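TRNA modification GTPase mnmE (Chlorobium tepidum, PDB 3GEE) hydrolyses GTP, probably at a high intrinsic rate, and probably helps add a carboxymethylaminomethyl group to the wobble uridine of certain tRNAs. Local coordinates at residues A313-Y318 with Q390-L395; K345-A350 with E373-S378. One frame throughout, in Å; residues are numbered along the deposited sequence.

Interaction 1 of 2, residues A313-Y318 with Q390-L395; sequences ADLILY and QHMGDL
M392, on helix 385-392, reaches L315 and L317, two leucines on the same face of strand 315-321. Followed outward, its CB lies 4.0 Å from CD2 of L315, and CG is a little closer to the same methyl, at 3.8 Å. CG stands beside the backbone N (chi1 -64°), and the chain then runs extended to SD, which meets CD1 of L317 at 4.1 Å before bending at chi3 (-72°) toward CE. The M392 side chain crosses those of L315 and L317 at about a right angle, bridging two residues that are i and i+2 along the strand. Three residues further on, L395 brings CD1 to 3.7 Å from CB of L315; the same methyl lies against the backbone O of D314. The side-chain contacts are apolar, and no hydrogen bond joins the two segments. The carboxylate of D314 is held elsewhere, OD2 by the backbone N of S235 and OD1 by a salt bridge to R228. Strand 315-321 runs between the parallel strands 234-239 and 345-351 in the sheet of the G domain. The chain of 390-395 packs on the face bearing L315 and L317, where M392 also touches L253 and L395 rests on K345, so this segment covers the first residues of a strand inside the sheet.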
loop_
_atom_site.group_PDB
_atom_site.type_symbol
_atom_site.label_atom_id
_atom_site.label_comp_id
_atom_site.label_asym_id
_atom_site.label_seq_id
_atom_site.Cartn_x
_atom_site.Cartn_y
_atom_site.Cartn_z
ATOM N N ALA A 313 -12.090 20.138 24.932
ATOM C CA ALA A 313 -13.077 19.371 24.182
ATOM C C ALA A 313 -14.020 20.386 23.556
ATOM O O ALA A 313 -14.625 21.188 24.263
ATOM C CB ALA A 313 -13.835 18.422 25.100
ATOM N N ASP A 314 -14.128 20.364 22.233
ATOM C CA ASP A 314 -14.880 21.387 21.506
ATOM C C ASP A 314 -16.386 21.249 21.681
ATOM O O ASP A 314 -17.100 22.247 21.778
ATOM C CB ASP A 314 -14.532 21.356 20.015
ATOM C CG ASP A 314 -13.045 21.438 19.758
ATOM O OD1 ASP A 314 -12.403 22.394 20.244
ATOM O OD2 ASP A 314 -12.517 20.545 19.063
ATOM N N LEU A 315 -16.858 20.005 21.719
ATOM C CA LEU A 315 -18.283 19.716 21.759
ATOM C C LEU A 315 -18.575 18.574 22.719
ATOM O O LEU A 315 -18.013 17.488 22.594
ATOM C CB LEU A 315 -18.790 19.384 20.350
ATOM C CG LEU A 315 -20.178 18.788 20.103
ATOM C CD1 LEU A 315 -21.277 19.730 20.563
ATOM C CD2 LEU A 315 -20.354 18.455 18.630
ATOM N N ILE A 316 -19.447 18.833 23.688
ATOM C CA ILE A 316 -19.897 17.794 24.605
ATOM C C ILE A 316 -21.323 17.393 24.256
ATOM O O ILE A 316 -22.207 18.246 24.144
ATOM C CB ILE A 316 -19.814 18.230 26.089
ATOM C CG1 ILE A 316 -18.407 18.731 26.427
ATOM C CG2 ILE A 316 -20.202 17.069 26.996
ATOM C CD1 ILE A 316 -18.280 19.390 27.787
ATOM N N LEU A 317 -21.527 16.094 24.053
ATOM C CA LEU A 317 -22.861 15.540 23.900
ATOM C C LEU A 317 -23.197 14.771 25.165
ATOM O O LEU A 317 -22.583 13.737 25.446
ATOM C CB LEU A 317 -22.954 14.610 22.683
ATOM C CG LEU A 317 -22.646 15.081 21.257
ATOM C CD1 LEU A 317 -22.870 13.931 20.288
ATOM C CD2 LEU A 317 -23.470 16.288 20.833
ATOM N N TYR A 318 -24.150 15.285 25.940
ATOM C CA TYR A 318 -24.651 14.551 27.096
ATOM C C TYR A 318 -25.845 13.691 26.706
ATOM O O TYR A 318 -26.893 14.202 26.308
ATOM C CB TYR A 318 -25.005 15.466 28.274
ATOM C CG TYR A 318 -25.094 14.695 29.575
ATOM C CD1 TYR A 318 -24.019 14.662 30.459
ATOM C CD2 TYR A 318 -26.236 13.963 29.900
ATOM C CE1 TYR A 318 -24.085 13.935 31.646
ATOM C CE2 TYR A 318 -26.313 13.233 31.079
ATOM C CZ TYR A 318 -25.235 13.223 31.950
ATOM O OH TYR A 318 -25.307 12.499 33.121
ATOM N N GLN A 390 -26.614 17.908 12.151
ATOM C CA GLN A 390 -26.694 19.301 11.706
ATOM C C GLN A 390 -26.337 20.275 12.826
ATOM O O GLN A 390 -25.711 21.307 12.581
ATOM C CB GLN A 390 -28.079 19.626 11.144
ATOM C CG GLN A 390 -28.066 20.748 10.109
ATOM C CD GLN A 390 -29.448 21.304 9.812
ATOM O OE1 GLN A 390 -30.113 21.852 10.692
ATOM N NE2 GLN A 390 -29.880 21.178 8.563
ATOM N N HIS A 391 -26.738 19.932 14.049
ATOM C CA HIS A 391 -26.393 20.712 15.236
ATOM C C HIS A 391 -24.910 20.622 15.561
ATOM O O HIS A 391 -24.344 21.539 16.154
ATOM C CB HIS A 391 -27.209 20.247 16.439
ATOM C CG HIS A 391 -28.510 20.969 16.603
ATOM N ND1 HIS A 391 -28.731 21.881 17.611
ATOM C CD2 HIS A 391 -29.661 20.908 15.892
ATOM C CE1 HIS A 391 -29.960 22.353 17.513
ATOM N NE2 HIS A 391 -30.547 21.777 16.478
ATOM N N MET A 392 -24.288 19.512 15.177
ATOM C CA MET A 392 -22.856 19.331 15.384
ATOM C C MET A 392 -22.054 20.172 14.395
ATOM O O MET A 392 -21.070 20.811 14.773
ATOM C CB MET A 392 -22.476 17.854 15.290
ATOM C CG MET A 392 -23.104 17.005 16.379
ATOM S SD MET A 392 -22.387 15.365 16.519
ATOM C CE MET A 392 -23.005 14.565 15.049
ATOM N N GLY A 393 -22.497 20.188 13.139
ATOM C CA GLY A 393 -21.866 20.995 12.095
ATOM C C GLY A 393 -21.972 22.494 12.331
ATOM O O GLY A 393 -21.330 23.285 11.635
ATOM N N ASP A 394 -22.786 22.876 13.314
ATOM C CA ASP A 394 -22.960 24.276 13.698
ATOM C C ASP A 394 -21.709 24.868 14.343
ATOM O O ASP A 394 -21.459 26.067 14.218
ATOM C CB ASP A 394 -24.143 24.434 14.665
ATOM C CG ASP A 394 -25.495 24.246 13.991
ATOM O OD1 ASP A 394 -25.552 24.186 12.741
ATOM O OD2 ASP A 394 -26.507 24.167 14.722
ATOM N N LEU A 395 -20.939 24.027 15.034
ATOM C CA LEU A 395 -19.764 24.474 15.789
ATOM C C LEU A 395 -18.740 25.219 14.926
ATOM O O LEU A 395 -18.289 26.305 15.299
ATOM C CB LEU A 395 -19.108 23.293 16.519
ATOM C CG LEU A 395 -18.076 23.626 17.605
ATOM C CD1 LEU A 395 -18.191 22.659 18.758
ATOM C CD2 LEU A 395 -16.649 23.641 17.065
#

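Interaction 2 of 2, residues K345-A350 with E373-S378; sequences KFLTVA and EVIGIS. With GDP (guanosine-5'-diphosphate), chain B.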
loop_
_atom_site.group_PDB
_atom_site.type_symbol
_atom_site.label_atom_id
_atom_site.label_comp_id
_atom_site.label_asym_id
_atom_site.label_seq_id
_atom_site.Cartn_x
_atom_site.Cartn_y
_atom_site.Cartn_z
ATOM N N LYS A 345 -18.936 23.507 23.504
ATOM C CA LYS A 345 -20.322 23.592 23.089
ATOM C C LYS A 345 -21.080 22.438 23.728
ATOM O O LYS A 345 -20.691 21.272 23.589
ATOM C CB LYS A 345 -20.472 23.540 21.570
ATOM C CG LYS A 345 -21.888 23.847 21.122
ATOM C CD LYS A 345 -22.156 23.417 19.698
ATOM C CE LYS A 345 -23.619 23.665 19.349
ATOM N NZ LYS A 345 -23.893 23.466 17.903
ATOM N N PHE A 346 -22.158 22.773 24.433
ATOM C CA PHE A 346 -22.963 21.762 25.096
ATOM C C PHE A 346 -24.196 21.410 24.284
ATOM O O PHE A 346 -24.789 22.264 23.626
ATOM C CB PHE A 346 -23.352 22.195 26.504
ATOM C CG PHE A 346 -23.465 21.052 27.455
ATOM C CD1 PHE A 346 -24.631 20.298 27.524
ATOM C CD2 PHE A 346 -22.392 20.700 28.258
ATOM C CE1 PHE A 346 -24.731 19.224 28.388
ATOM C CE2 PHE A 346 -22.483 19.631 29.131
ATOM C CZ PHE A 346 -23.654 18.889 29.196
ATOM N N LEU A 347 -24.573 20.137 24.337
ATOM C CA LEU A 347 -25.666 19.622 23.536
ATOM C C LEU A 347 -26.262 18.420 24.257
ATOM O O LEU A 347 -25.598 17.390 24.408
ATOM C CB LEU A 347 -25.132 19.224 22.156
ATOM C CG LEU A 347 -25.897 19.565 20.876
ATOM C CD1 LEU A 347 -27.100 18.655 20.695
ATOM C CD2 LEU A 347 -26.301 21.045 20.831
ATOM N N THR A 348 -27.505 18.564 24.720
ATOM C CA THR A 348 -28.179 17.500 25.468
ATOM C C THR A 348 -28.910 16.569 24.519
ATOM O O THR A 348 -29.798 16.989 23.773
ATOM C CB THR A 348 -29.158 18.056 26.521
ATOM O OG1 THR A 348 -28.461 18.962 27.379
ATOM C CG2 THR A 348 -29.757 16.928 27.365
ATOM N N VAL A 349 -28.522 15.302 24.560
ATOM C CA VAL A 349 -29.052 14.308 23.646
ATOM C C VAL A 349 -29.939 13.323 24.402
ATOM O O VAL A 349 -29.454 12.430 25.107
ATOM C CB VAL A 349 -27.921 13.566 22.906
ATOM C CG1 VAL A 349 -28.486 12.766 21.758
ATOM C CG2 VAL A 349 -26.879 14.552 22.395
ATOM N N ALA A 350 -31.246 13.513 24.253
ATOM C CA ALA A 350 -32.236 12.664 24.897
ATOM C C ALA A 350 -32.442 11.400 24.071
ATOM O O ALA A 350 -33.019 11.447 22.983
ATOM C CB ALA A 350 -33.544 13.421 25.075
ATOM N N GLU A 373 -29.543 23.057 25.134
ATOM C CA GLU A 373 -30.372 22.642 24.013
ATOM C C GLU A 373 -30.512 21.126 23.955
ATOM O O GLU A 373 -29.523 20.389 24.050
ATOM C CB GLU A 373 -29.837 23.180 22.690
ATOM C CG GLU A 373 -30.621 24.372 22.158
ATOM C CD GLU A 373 -30.618 24.446 20.639
ATOM O OE1 GLU A 373 -29.539 24.257 20.037
ATOM O OE2 GLU A 373 -31.694 24.698 20.049
ATOM N N VAL A 374 -31.753 20.672 23.789
ATOM C CA VAL A 374 -32.076 19.245 23.820
ATOM C C VAL A 374 -32.487 18.733 22.440
ATOM O O VAL A 374 -33.192 19.420 21.695
ATOM C CB VAL A 374 -33.186 18.942 24.865
ATOM C CG1 VAL A 374 -33.548 17.467 24.877
ATOM C CG2 VAL A 374 -32.741 19.373 26.251
ATOM N N ILE A 375 -32.025 17.530 22.107
ATOM C CA ILE A 375 -32.413 16.858 20.870
ATOM C C ILE A 375 -32.884 15.430 21.142
ATOM O O ILE A 375 -32.210 14.661 21.834
ATOM C CB ILE A 375 -31.276 16.876 19.821
ATOM C CG1 ILE A 375 -31.110 18.292 19.267
ATOM C CG2 ILE A 375 -31.568 15.908 18.670
ATOM C CD1 ILE A 375 -29.814 18.528 18.552
ATOM N N GLY A 376 -34.053 15.101 20.596
ATOM C CA GLY A 376 -34.609 13.757 20.674
ATOM C C GLY A 376 -33.888 12.800 19.745
ATOM O O GLY A 376 -33.739 13.069 18.549
ATOM N N ILE A 377 -33.451 11.676 20.305
ATOM C CA ILE A 377 -32.646 10.696 19.582
ATOM C C ILE A 377 -33.085 9.268 19.871
ATOM O O ILE A 377 -33.362 8.906 21.016
ATOM C CB ILE A 377 -31.128 10.875 19.901
ATOM C CG1 ILE A 377 -30.529 12.010 19.063
ATOM C CG2 ILE A 377 -30.333 9.580 19.704
ATOM C CD1 ILE A 377 -30.712 11.858 17.564
ATOM N N SER A 378 -33.176 8.476 18.807
ATOM C CA SER A 378 -33.239 7.030 18.918
ATOM C C SER A 378 -31.943 6.488 18.333
ATOM O O SER A 378 -31.808 6.361 17.116
ATOM C CB SER A 378 -34.448 6.469 18.169
ATOM O OG SER A 378 -34.400 5.054 18.136
HETATM P PB GDP B . -23.709 2.617 27.318
HETATM O O1B GDP B . -22.603 2.896 26.330
HETATM O O2B GDP B . -23.786 3.723 28.341
HETATM O O3B GDP B . -23.451 1.299 28.005
HETATM O O3A GDP B . -25.108 2.538 26.538
HETATM P PA GDP B . -25.336 1.447 25.379
HETATM O O1A GDP B . -25.134 2.076 24.028
HETATM O O2A GDP B . -24.419 0.261 25.565
HETATM O "O5'" GDP B . -26.878 1.027 25.561
HETATM C "C5'" GDP B . -27.272 0.208 26.660
HETATM C "C4'" GDP B . -28.546 -0.538 26.293
HETATM O "O4'" GDP B . -29.570 0.395 25.934
HETATM C "C3'" GDP B . -28.324 -1.456 25.102
HETATM O "O3'" GDP B . -28.395 -2.822 25.524
HETATM C "C2'" GDP B . -29.403 -1.096 24.089
HETATM O "O2'" GDP B . -30.222 -2.223 23.754
HETATM C "C1'" GDP B . -30.251 -0.015 24.745
HETATM N N9 GDP B . -30.433 1.141 23.831
HETATM C C8 GDP B . -29.482 2.029 23.487
HETATM N N7 GDP B . -29.970 2.967 22.636
HETATM C C5 GDP B . -31.266 2.687 22.424
HETATM C C6 GDP B . -32.373 3.282 21.631
HETATM O O6 GDP B . -32.198 4.303 20.932
HETATM N N1 GDP B . -33.573 2.683 21.681
HETATM C C2 GDP B . -33.801 1.578 22.422
HETATM N N2 GDP B . -35.046 1.044 22.412
HETATM N N3 GDP B . -32.832 0.983 23.174
HETATM C C4 GDP B . -31.570 1.481 23.214
#
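E373 begins the pairing with its backbone: its O accepts a hydrogen bond from N of T348 at 2.8 Å, almost in line with the carbonyl. V374, bridged to T348 in parallel register, sets CG2 against CB of T348 at 3.8 Å, while CG1, anti to the backbone N (chi1 179°), reaches CB of A350 at 4.1 Å. Its two methyls thus span two residues on one face of the neighbouring strand, and helix 360-370 packs over them through I363, I366 and A367. An alanine here would probably open a gap beneath that helix, leaving T348 CB and A350 CB without the methyls that now meet them. I375 turns to the other face, where its CD1 meets CD1 of L347 at 3.5 Å. Its backbone bonds both ways, N to O of T348 and O to N of A350, the latter donor tilted 24° from the carbonyl plane. G376 pairs with A350. I377 then gives its N to O of A350 at 2.7 Å and lays CG1 by CG1 of V349, 3.5 Å away, with I385 and L388 of helix 385-392 against it. S378 leads out to the nucleotide: its OG lies 3.6 Å from O6 of GDP and is hydrogen-bonded to D354 and to N of N381. This is the parallel edge pairing of a beta-alpha-beta crossover, strand 345-351 to helix 360-370 to strand 374-376. Four backbone bonds fix the register. Mostly apolar side chains line both faces, and the hydroxyl OG1 of T348 is hydrogen-bonded to OG1 of T372, an arrangement consistent with placing S378 at the guanine end of the GDP pocket.

Overall arrangement
Both contacts belong to the G domain and meet on one sheet, since strands 315-321 and 345-351 are neighbours in it. Both are largely buried, but interaction 1 rests on a central strand, whereas interaction 2 adds the edge strand 374-376, where E373 is exposed. Their chemistry follows that place: interaction 1 is side-chain packing without a hydrogen bond, while strand against strand in interaction 2 is bonded through the backbone. Helix 385-392 follows strand 374-376 in the chain, touches I377 with I385 and L388, and supplies M392 to interaction 1. K345 ties the two together, its NZ bonded to O of H391 and its backbone to D314 and I316.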